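Local coordinates for protein endo-1,4-beta-xylanase (Uncultured bacterium, PDB 7AX7) that cleaves acetyl groups from acetylated xylan with the help of a cobalt(II) ion, as the carbohydrate esterase family 4 domain of a multidomain xylanase, at residues 96-101 / 114-120; 14-18 / 154-158; 133-137 / 166-170. All coordinates share one frame; numbering follows the deposited sequence.

Contact 1 (96-101 / 114-120); sequences VKFFRP and IDYPFIQ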
loop_
_atom_site.group_PDB
_atom_site.type_symbol
_atom_site.label_atom_id
_atom_site.label_comp_id
_atom_site.label_asym_id
_atom_site.label_seq_id
_atom_site.Cartn_x
_atom_site.Cartn_y
_atom_site.Cartn_z
ATOM N N VAL A 96 4.990 -4.904 -10.529
ATOM C CA VAL A 96 4.819 -3.684 -9.749
ATOM C C VAL A 96 4.371 -2.549 -10.664
ATOM O O VAL A 96 4.894 -2.378 -11.768
ATOM C CB VAL A 96 6.135 -3.356 -9.022
ATOM C CG1 VAL A 96 6.158 -1.910 -8.552
ATOM C CG2 VAL A 96 6.322 -4.319 -7.853
ATOM N N LYS A 97 3.371 -1.786 -10.218
ATOM C CA LYS A 97 2.949 -0.588 -10.933
ATOM C C LYS A 97 3.118 0.690 -10.128
ATOM O O LYS A 97 3.049 1.776 -10.711
ATOM C CB LYS A 97 1.476 -0.690 -11.362
ATOM C CG LYS A 97 1.159 -1.855 -12.273
ATOM C CD LYS A 97 2.001 -1.807 -13.532
ATOM C CE LYS A 97 1.316 -2.525 -14.700
ATOM N NZ LYS A 97 1.047 -3.964 -14.431
ATOM N N PHE A 98 3.314 0.596 -8.816
ATOM C CA PHE A 98 3.346 1.765 -7.955
ATOM C C PHE A 98 4.469 1.636 -6.937
ATOM O O PHE A 98 4.882 0.531 -6.573
ATOM C CB PHE A 98 1.995 1.960 -7.268
ATOM C CG PHE A 98 0.896 2.272 -8.228
ATOM C CD1 PHE A 98 0.714 3.574 -8.689
ATOM C CD2 PHE A 98 0.074 1.261 -8.715
ATOM C CE1 PHE A 98 -0.300 3.868 -9.610
ATOM C CE2 PHE A 98 -0.946 1.537 -9.625
ATOM C CZ PHE A 98 -1.134 2.841 -10.077
ATOM N N PHE A 99 4.954 2.792 -6.490
ATOM C CA PHE A 99 5.979 2.914 -5.468
ATOM C C PHE A 99 5.473 3.819 -4.354
ATOM O O PHE A 99 4.856 4.858 -4.616
ATOM C CB PHE A 99 7.275 3.492 -6.069
ATOM C CG PHE A 99 8.269 3.973 -5.050
ATOM C CD1 PHE A 99 8.964 3.071 -4.254
ATOM C CD2 PHE A 99 8.548 5.334 -4.918
ATOM C CE1 PHE A 99 9.911 3.513 -3.335
ATOM C CE2 PHE A 99 9.489 5.786 -3.996
ATOM C CZ PHE A 99 10.172 4.870 -3.200
ATOM N N ARG A 100 5.729 3.425 -3.110
ATOM C CA ARG A 100 5.498 4.323 -1.984
ATOM C C ARG A 100 6.805 4.528 -1.229
ATOM O O ARG A 100 7.416 3.546 -0.781
ATOM C CB ARG A 100 4.415 3.793 -1.051
ATOM C CG ARG A 100 4.171 4.693 0.147
ATOM C CD ARG A 100 3.073 4.086 1.010
ATOM N NE ARG A 100 1.753 4.551 0.627
ATOM C CZ ARG A 100 0.642 3.829 0.735
ATOM N NH1 ARG A 100 0.685 2.583 1.193
ATOM N NH2 ARG A 100 -0.510 4.351 0.369
ATOM N N PRO A 101 7.271 5.762 -1.078
ATOM C CA PRO A 101 8.584 6.003 -0.466
ATOM C C PRO A 101 8.581 5.686 1.022
ATOM O O PRO A 101 7.659 6.079 1.751
ATOM C CB PRO A 101 8.816 7.501 -0.718
ATOM C CG PRO A 101 7.463 8.083 -0.908
ATOM C CD PRO A 101 6.661 7.000 -1.595
ATOM N N ILE A 114 13.302 7.104 -10.177
ATOM C CA ILE A 114 12.256 6.120 -9.926
ATOM C C ILE A 114 11.205 6.285 -11.015
ATOM O O ILE A 114 10.660 7.382 -11.199
ATOM C CB ILE A 114 11.646 6.270 -8.519
ATOM C CG1 ILE A 114 12.729 5.992 -7.466
ATOM C CG2 ILE A 114 10.446 5.339 -8.332
ATOM C CD1 ILE A 114 12.275 6.179 -6.040
ATOM N N ASP A 115 10.936 5.198 -11.738
ATOM C CA ASP A 115 10.100 5.178 -12.932
ATOM C C ASP A 115 8.657 4.777 -12.657
ATOM O O ASP A 115 7.881 4.601 -13.606
ATOM C CB ASP A 115 10.713 4.227 -13.966
ATOM C CG ASP A 115 12.073 4.698 -14.444
ATOM O OD1 ASP A 115 12.214 5.918 -14.663
ATOM O OD2 ASP A 115 12.994 3.863 -14.578
ATOM N N TYR A 116 8.281 4.613 -11.406
ATOM C CA TYR A 116 6.904 4.314 -11.078
ATOM C C TYR A 116 6.213 5.548 -10.517
ATOM O O TYR A 116 6.866 6.422 -9.934
ATOM C CB TYR A 116 6.817 3.179 -10.048
ATOM C CG TYR A 116 7.460 1.884 -10.476
ATOM C CD1 TYR A 116 6.837 1.048 -11.396
ATOM C CD2 TYR A 116 8.677 1.482 -9.939
ATOM C CE1 TYR A 116 7.408 -0.144 -11.780
ATOM C CE2 TYR A 116 9.262 0.285 -10.316
ATOM C CZ TYR A 116 8.625 -0.522 -11.231
ATOM O OH TYR A 116 9.213 -1.704 -11.612
ATOM N N PRO A 117 4.892 5.651 -10.664
ATOM C CA PRO A 117 4.159 6.707 -9.953
ATOM C C PRO A 117 4.359 6.587 -8.446
ATOM O O PRO A 117 4.326 5.490 -7.876
ATOM C CB PRO A 117 2.697 6.462 -10.348
ATOM C CG PRO A 117 2.766 5.639 -11.614
ATOM C CD PRO A 117 4.003 4.802 -11.480
ATOM N N PHE A 118 4.557 7.738 -7.808
ATOM C CA PHE A 118 4.689 7.828 -6.358
ATOM C C PHE A 118 3.310 7.895 -5.703
ATOM O O PHE A 118 2.458 8.688 -6.115
ATOM C CB PHE A 118 5.491 9.076 -5.968
ATOM C CG PHE A 118 6.986 8.972 -6.215
ATOM C CD1 PHE A 118 7.484 8.688 -7.482
ATOM C CD2 PHE A 118 7.886 9.188 -5.176
ATOM C CE1 PHE A 118 8.854 8.607 -7.708
ATOM C CE2 PHE A 118 9.255 9.106 -5.392
ATOM C CZ PHE A 118 9.735 8.820 -6.666
ATOM N N ILE A 119 3.116 7.113 -4.644
ATOM C CA ILE A 119 1.865 7.096 -3.896
ATOM C C ILE A 119 2.136 7.531 -2.463
ATOM O O ILE A 119 3.068 7.037 -1.823
ATOM C CB ILE A 119 1.205 5.706 -3.921
ATOM C CG1 ILE A 119 0.882 5.300 -5.365
ATOM C CG2 ILE A 119 -0.042 5.705 -3.041
ATOM C CD1 ILE A 119 -0.009 6.291 -6.105
ATOM N N GLN A 120 1.337 8.471 -1.968
ATOM C CA GLN A 120 1.349 8.758 -0.540
ATOM C C GLN A 120 0.047 8.267 0.097
ATOM O O GLN A 120 0.001 7.160 0.633
ATOM C CB GLN A 120 1.552 10.253 -0.289
ATOM C CG GLN A 120 1.556 10.615 1.186
ATOM C CD GLN A 120 1.797 12.087 1.417
ATOM O OE1 GLN A 120 2.610 12.713 0.734
ATOM N NE2 GLN A 120 1.078 12.656 2.371
HETATM O O HOH W 1 7.270 -3.403 -12.913
#
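A first torsion of 166° carries the Phe-99 ring away from its own backbone N and alongside that of Phe-118, whose own CG stays beside the backbone N, anti to the carbonyl carbon (chi1 -75°). The two side chains point the same way, yet their planes stand at 85°: the CD2-CE2 edge of Phe-99 meets the face of Phe-118 in a T-shaped stack, ring centroids 5.1 Å apart. Ile-114 crosses Phe-99 at about a right angle, its CD1 3.5 Å from Phe-99 CE2. The backbones are joined by a single parallel-type bridge: Phe-99 N donates to Pro-117 O (3.1 Å), and Ile-119 N donates to Phe-99 O (2.8 Å). Phe-98 and Arg-100 bond by backbone to Ser-61 as well, and Phe-118 and Gln-120 to Trp-200. Segment 96-101 is thus laid between strands 58-61 and 118-123, filling in the curled sheet of the deformed beta/alpha barrel that marks the NodB homology fold. Its Arg-Pro sequence is consistent with the active-site arginine motif of CE4 deacetylases. Arg-100 runs extended to CD and then bends, bringing NH2 to Gln-120 O at 2.9 Å, with NE adding a weak second bond to the same oxygen. NH2 also bonds Thr-9 OG1, NH1 makes a salt bridge to Asp-11, and Phe-35 offers a cation-pi contact, so several partners fix the turn of the guanidinium. At the other end Val-96 CG1 sits over one face of Tyr-116, 3.9 Å from the ring centroid in a CH-pi contact. A water donates to Val-96 O and also bonds Tyr-116 OH, 2.9 Å from that hydroxyl oxygen, which in turn bonds Ser-85. Phe-98 CD1 rests on Ile-119 CG1 at 3.7 Å, with Pro-117 CB packed against the same ring.

Contact 2 (14-18 / 154-158); sequences PSSTT and DFQGN
Ser-15 OG donates to Asp-154 O at 2.7 Å, arriving tilted from the carbonyl plane, and as the N-cap of helix 16-28 it also accepts weak bonds from the N-H groups of Thr-17 and Thr-18. The capping box is closed from the other side by Ser-15 N, which gives a nearly straight bond (169°) to Thr-18 OG1, 2.9 Å away. That hydroxyl spends its proton on the carboxylate: Thr-18 OG1 lies 2.6 Å from Asp-154 OD2, which it meets from above the carboxylate plane. Thr-17 OG1 is an acceptor, taking the N-H of Gly-157 at 2.8 Å and so holding the middle of the type II turn from Phe-155 to Asn-158. Gly-157 has backbone angles at which a CB would jam against the preceding carbonyl oxygen. The bent Gln-156 chain brings OE1 to the helix start, where Thr-17 N gives it a weak bond; its very short approach to Ser-16 OG is doubtful in detail. The contact ties the first turn of helix 16-28 to the loop between strand 148-153 and helix 159-174, while Pro-14 and Thr-18 pack against helix 46-54 and Asp-154 against Phe-34 of strand 33-36.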
loop_
_atom_site.group_PDB
_atom_site.type_symbol
_atom_site.label_atom_id
_atom_site.label_comp_id
_atom_site.label_asym_id
_atom_site.label_seq_id
_atom_site.Cartn_x
_atom_site.Cartn_y
_atom_site.Cartn_z
ATOM N N PRO A 14 5.606 -8.413 3.225
ATOM C CA PRO A 14 4.686 -9.280 3.963
ATOM C C PRO A 14 5.239 -9.650 5.329
ATOM O O PRO A 14 6.456 -9.687 5.518
ATOM C CB PRO A 14 4.567 -10.535 3.076
ATOM C CG PRO A 14 5.382 -10.238 1.806
ATOM C CD PRO A 14 6.355 -9.163 2.206
ATOM N N SER A 15 4.332 -9.898 6.270
ATOM C CA SER A 15 4.659 -10.432 7.580
ATOM C C SER A 15 3.567 -11.421 7.962
ATOM O O SER A 15 2.554 -11.561 7.267
ATOM C CB SER A 15 4.769 -9.326 8.636
ATOM O OG SER A 15 3.493 -8.782 8.929
ATOM N N SER A 16 3.771 -12.110 9.087
ATOM C CA SER A 16 2.727 -13.012 9.555
ATOM C C SER A 16 1.454 -12.238 9.869
ATOM O O SER A 16 0.351 -12.768 9.715
ATOM C CB SER A 16 3.212 -13.802 10.776
ATOM O OG SER A 16 3.238 -12.980 11.928
ATOM N N THR A 17 1.585 -10.973 10.275
ATOM C CA THR A 17 0.404 -10.152 10.497
ATOM C C THR A 17 -0.396 -9.994 9.211
ATOM O O THR A 17 -1.636 -9.961 9.240
ATOM C CB THR A 17 0.808 -8.790 11.059
ATOM O OG1 THR A 17 1.495 -8.975 12.307
ATOM C CG2 THR A 17 -0.419 -7.910 11.269
ATOM N N THR A 18 0.299 -9.899 8.072
ATOM C CA THR A 18 -0.379 -9.837 6.779
ATOM C C THR A 18 -1.473 -10.894 6.662
ATOM O O THR A 18 -2.560 -10.617 6.147
ATOM C CB THR A 18 0.626 -10.014 5.638
ATOM O OG1 THR A 18 1.636 -9.000 5.707
ATOM C CG2 THR A 18 -0.096 -9.937 4.283
ATOM N N ASP A 154 1.149 -3.225 7.702
ATOM C CA ASP A 154 1.085 -4.624 8.106
ATOM C C ASP A 154 2.478 -5.176 8.395
ATOM O O ASP A 154 2.806 -6.311 8.033
ATOM C CB ASP A 154 0.342 -5.471 7.070
ATOM C CG ASP A 154 1.057 -5.543 5.718
ATOM O OD1 ASP A 154 1.762 -4.585 5.342
ATOM O OD2 ASP A 154 0.899 -6.571 5.033
ATOM N N PHE A 155 3.320 -4.383 9.063
ATOM C CA PHE A 155 4.549 -4.944 9.608
ATOM C C PHE A 155 4.212 -5.952 10.709
ATOM O O PHE A 155 3.111 -5.951 11.273
ATOM C CB PHE A 155 5.477 -3.841 10.139
ATOM C CG PHE A 155 4.865 -2.976 11.212
ATOM C CD1 PHE A 155 4.741 -3.438 12.513
ATOM C CD2 PHE A 155 4.440 -1.694 10.922
ATOM C CE1 PHE A 155 4.183 -2.636 13.509
ATOM C CE2 PHE A 155 3.879 -0.887 11.905
ATOM C CZ PHE A 155 3.759 -1.361 13.204
ATOM N N GLN A 156 5.164 -6.838 10.996
ATOM C CA GLN A 156 4.937 -7.877 11.992
ATOM C C GLN A 156 4.521 -7.270 13.326
ATOM O O GLN A 156 5.164 -6.349 13.825
ATOM C CB GLN A 156 6.199 -8.729 12.181
ATOM C CG GLN A 156 6.047 -9.796 13.258
ATOM C CD GLN A 156 4.861 -10.724 12.995
ATOM O OE1 GLN A 156 4.570 -11.054 11.848
ATOM N NE2 GLN A 156 4.164 -11.129 14.056
ATOM N N GLY A 157 3.444 -7.795 13.905
ATOM C CA GLY A 157 3.029 -7.381 15.229
ATOM C C GLY A 157 2.021 -6.251 15.287
ATOM O O GLY A 157 1.587 -5.890 16.390
ATOM N N ASN A 158 1.622 -5.683 14.148
ATOM C CA ASN A 158 0.695 -4.544 14.151
ATOM C C ASN A 158 -0.755 -5.015 14.333
ATOM O O ASN A 158 -1.661 -4.742 13.535
ATOM C CB ASN A 158 0.861 -3.712 12.884
ATOM C CG ASN A 158 0.316 -2.317 13.055
ATOM O OD1 ASN A 158 0.201 -1.837 14.183
ATOM N ND2 ASN A 158 -0.016 -1.649 11.948
#

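Contact 3 (133-137 / 166-170); sequences VQQRV and PQIIE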
loop_
_atom_site.group_PDB
_atom_site.type_symbol
_atom_site.label_atom_id
_atom_site.label_comp_id
_atom_site.label_asym_id
_atom_site.label_seq_id
_atom_site.Cartn_x
_atom_site.Cartn_y
_atom_site.Cartn_z
ATOM N N VAL A 133 -6.738 1.079 18.856
ATOM C CA VAL A 133 -7.626 0.485 17.854
ATOM C C VAL A 133 -8.643 1.514 17.360
ATOM O O VAL A 133 -8.766 1.774 16.157
ATOM C CB VAL A 133 -8.331 -0.755 18.430
ATOM C CG1 VAL A 133 -9.410 -1.246 17.462
ATOM C CG2 VAL A 133 -7.317 -1.844 18.737
ATOM N N GLN A 134 -9.401 2.105 18.291
ATOM C CA GLN A 134 -10.505 2.986 17.904
ATOM C C GLN A 134 -10.014 4.291 17.275
ATOM O O GLN A 134 -10.685 4.845 16.395
ATOM C CB GLN A 134 -11.388 3.285 19.115
ATOM C CG GLN A 134 -12.729 3.888 18.747
ATOM C CD GLN A 134 -13.577 2.941 17.918
ATOM O OE1 GLN A 134 -13.581 1.731 18.149
ATOM N NE2 GLN A 134 -14.273 3.483 16.931
ATOM N N GLN A 135 -8.860 4.808 17.704
ATOM C CA GLN A 135 -8.279 5.937 16.980
ATOM C C GLN A 135 -8.001 5.558 15.530
ATOM O O GLN A 135 -8.261 6.343 14.609
ATOM C CB GLN A 135 -6.992 6.414 17.658
ATOM C CG GLN A 135 -7.196 7.223 18.939
ATOM C CD GLN A 135 -5.875 7.669 19.559
ATOM O OE1 GLN A 135 -5.052 6.847 19.964
ATOM N NE2 GLN A 135 -5.667 8.980 19.624
ATOM N N ARG A 136 -7.471 4.351 15.312
ATOM C CA ARG A 136 -7.206 3.889 13.953
ATOM C C ARG A 136 -8.492 3.818 13.142
ATOM O O ARG A 136 -8.550 4.294 12.001
ATOM C CB ARG A 136 -6.496 2.530 13.996
ATOM C CG ARG A 136 -5.096 2.636 14.585
ATOM C CD ARG A 136 -4.440 1.294 14.866
ATOM N NE ARG A 136 -3.262 1.498 15.709
ATOM C CZ ARG A 136 -2.116 0.827 15.604
ATOM N NH1 ARG A 136 -1.966 -0.114 14.676
ATOM N NH2 ARG A 136 -1.112 1.111 16.429
ATOM N N VAL A 137 -9.544 3.238 13.726
ATOM C CA VAL A 137 -10.846 3.185 13.067
ATOM C C VAL A 137 -11.290 4.586 12.667
ATOM O O VAL A 137 -11.620 4.845 11.505
ATOM C CB VAL A 137 -11.883 2.509 13.988
ATOM C CG1 VAL A 137 -13.299 2.706 13.452
ATOM C CG2 VAL A 137 -11.563 1.014 14.189
ATOM N N PRO A 166 -11.883 -4.560 10.752
ATOM C CA PRO A 166 -13.296 -4.884 10.489
ATOM C C PRO A 166 -14.226 -3.688 10.601
ATOM O O PRO A 166 -15.087 -3.516 9.730
ATOM C CB PRO A 166 -13.599 -5.974 11.529
ATOM C CG PRO A 166 -12.271 -6.685 11.661
ATOM C CD PRO A 166 -11.279 -5.527 11.688
ATOM N N GLN A 167 -14.073 -2.848 11.635
ATOM C CA GLN A 167 -14.902 -1.645 11.736
ATOM C C GLN A 167 -14.669 -0.713 10.557
ATOM O O GLN A 167 -15.603 -0.056 10.081
ATOM C CB GLN A 167 -14.618 -0.888 13.037
ATOM C CG GLN A 167 -15.146 -1.529 14.319
ATOM C CD GLN A 167 -14.631 -0.819 15.585
ATOM O OE1 GLN A 167 -13.720 -1.310 16.257
ATOM N NE2 GLN A 167 -15.219 0.331 15.905
ATOM N N ILE A 168 -13.419 -0.595 10.110
ATOM C CA ILE A 168 -13.115 0.296 8.995
ATOM C C ILE A 168 -13.861 -0.148 7.741
ATOM O O ILE A 168 -14.520 0.659 7.077
ATOM C CB ILE A 168 -11.595 0.373 8.752
ATOM C CG1 ILE A 168 -10.892 1.053 9.937
ATOM C CG2 ILE A 168 -11.303 1.136 7.425
ATOM C CD1 ILE A 168 -9.357 0.925 9.914
ATOM N N ILE A 169 -13.776 -1.438 7.401
ATOM C CA ILE A 169 -14.425 -1.928 6.184
ATOM C C ILE A 169 -15.936 -1.795 6.304
ATOM O O ILE A 169 -16.607 -1.234 5.426
ATOM C CB ILE A 169 -14.014 -3.385 5.899
ATOM C CG1 ILE A 169 -12.533 -3.461 5.516
ATOM C CG2 ILE A 169 -14.911 -4.006 4.807
ATOM C CD1 ILE A 169 -12.000 -4.856 5.498
ATOM N N GLU A 170 -16.495 -2.317 7.397
ATOM C CA GLU A 170 -17.933 -2.243 7.614
ATOM C C GLU A 170 -18.421 -0.805 7.546
ATOM O O GLU A 170 -19.485 -0.530 6.976
ATOM C CB GLU A 170 -18.284 -2.859 8.968
ATOM C CG GLU A 170 -19.775 -2.954 9.244
ATOM C CD GLU A 170 -20.078 -3.107 10.716
ATOM O OE1 GLU A 170 -19.797 -4.187 11.270
ATOM O OE2 GLU A 170 -20.582 -2.137 11.320
#
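Gln-167 reaches across to Val-137 and Gln-134. Its CB touches both methyls of Val-137, CG2 at 3.8 Å and CG1 slightly farther. Because CG is anti to the carbonyl carbon and the chain runs extended beyond it, the amide is carried along helix 133-143: CD packs against Val-137 CG2, and Gln-167 OE1 lies 3.8 Å from Val-137 CG2. At the tip, Gln-167 NE2 donates to Gln-134 OE1 at 3.1 Å. The donor lies in the carbonyl plane, on a lone pair, and the N-H is directed well (159°). The two amides are twisted 37° apart, and Gln-134 NE2 bonds weakly to Asn-138. With the amide gone, as in an alanine here, Gln-134 OE1 would probably lose its donor and the flank of Val-137 its packing partner. Deeper in, Ile-168 CG1 rests 3.8 Å from Val-137 CA, and Ile-168 CD1 lies 4.0 Å from Arg-136 O. Arg-136 itself turns its charged end elsewhere, to Thr-161 on helix 159-174. The short segments approach to 9.8 Å between axes and run in the same general direction, 23° apart. Such packing of successive helices, here following strands 118-123 and 148-153, which pair in parallel, is characteristic of the outer helical layer of a beta/alpha barrel.

In the fold
Contacts 1 and 2 lie on opposite sides of the chain's centre, their own centres 21 Å apart, yet both come near the metal site. Cobalt is held by Asp-12, His-62 and His-66; the side chains of Arg-100 in contact 1 and Phe-155 in contact 2 each lie about 7 Å from it, and the Arg-100 side chain is also about 5 Å from a bound acetate. Contact 1 is nested in the loop that contact 2 closes. Contact 3 is more peripheral, with the Arg-136 side chain about 13 Å from the cobalt, but it joins contact 2 directly: Asn-158 OD1 lies 2.8 Å from Arg-136 NH1, a probable hydrogen bond.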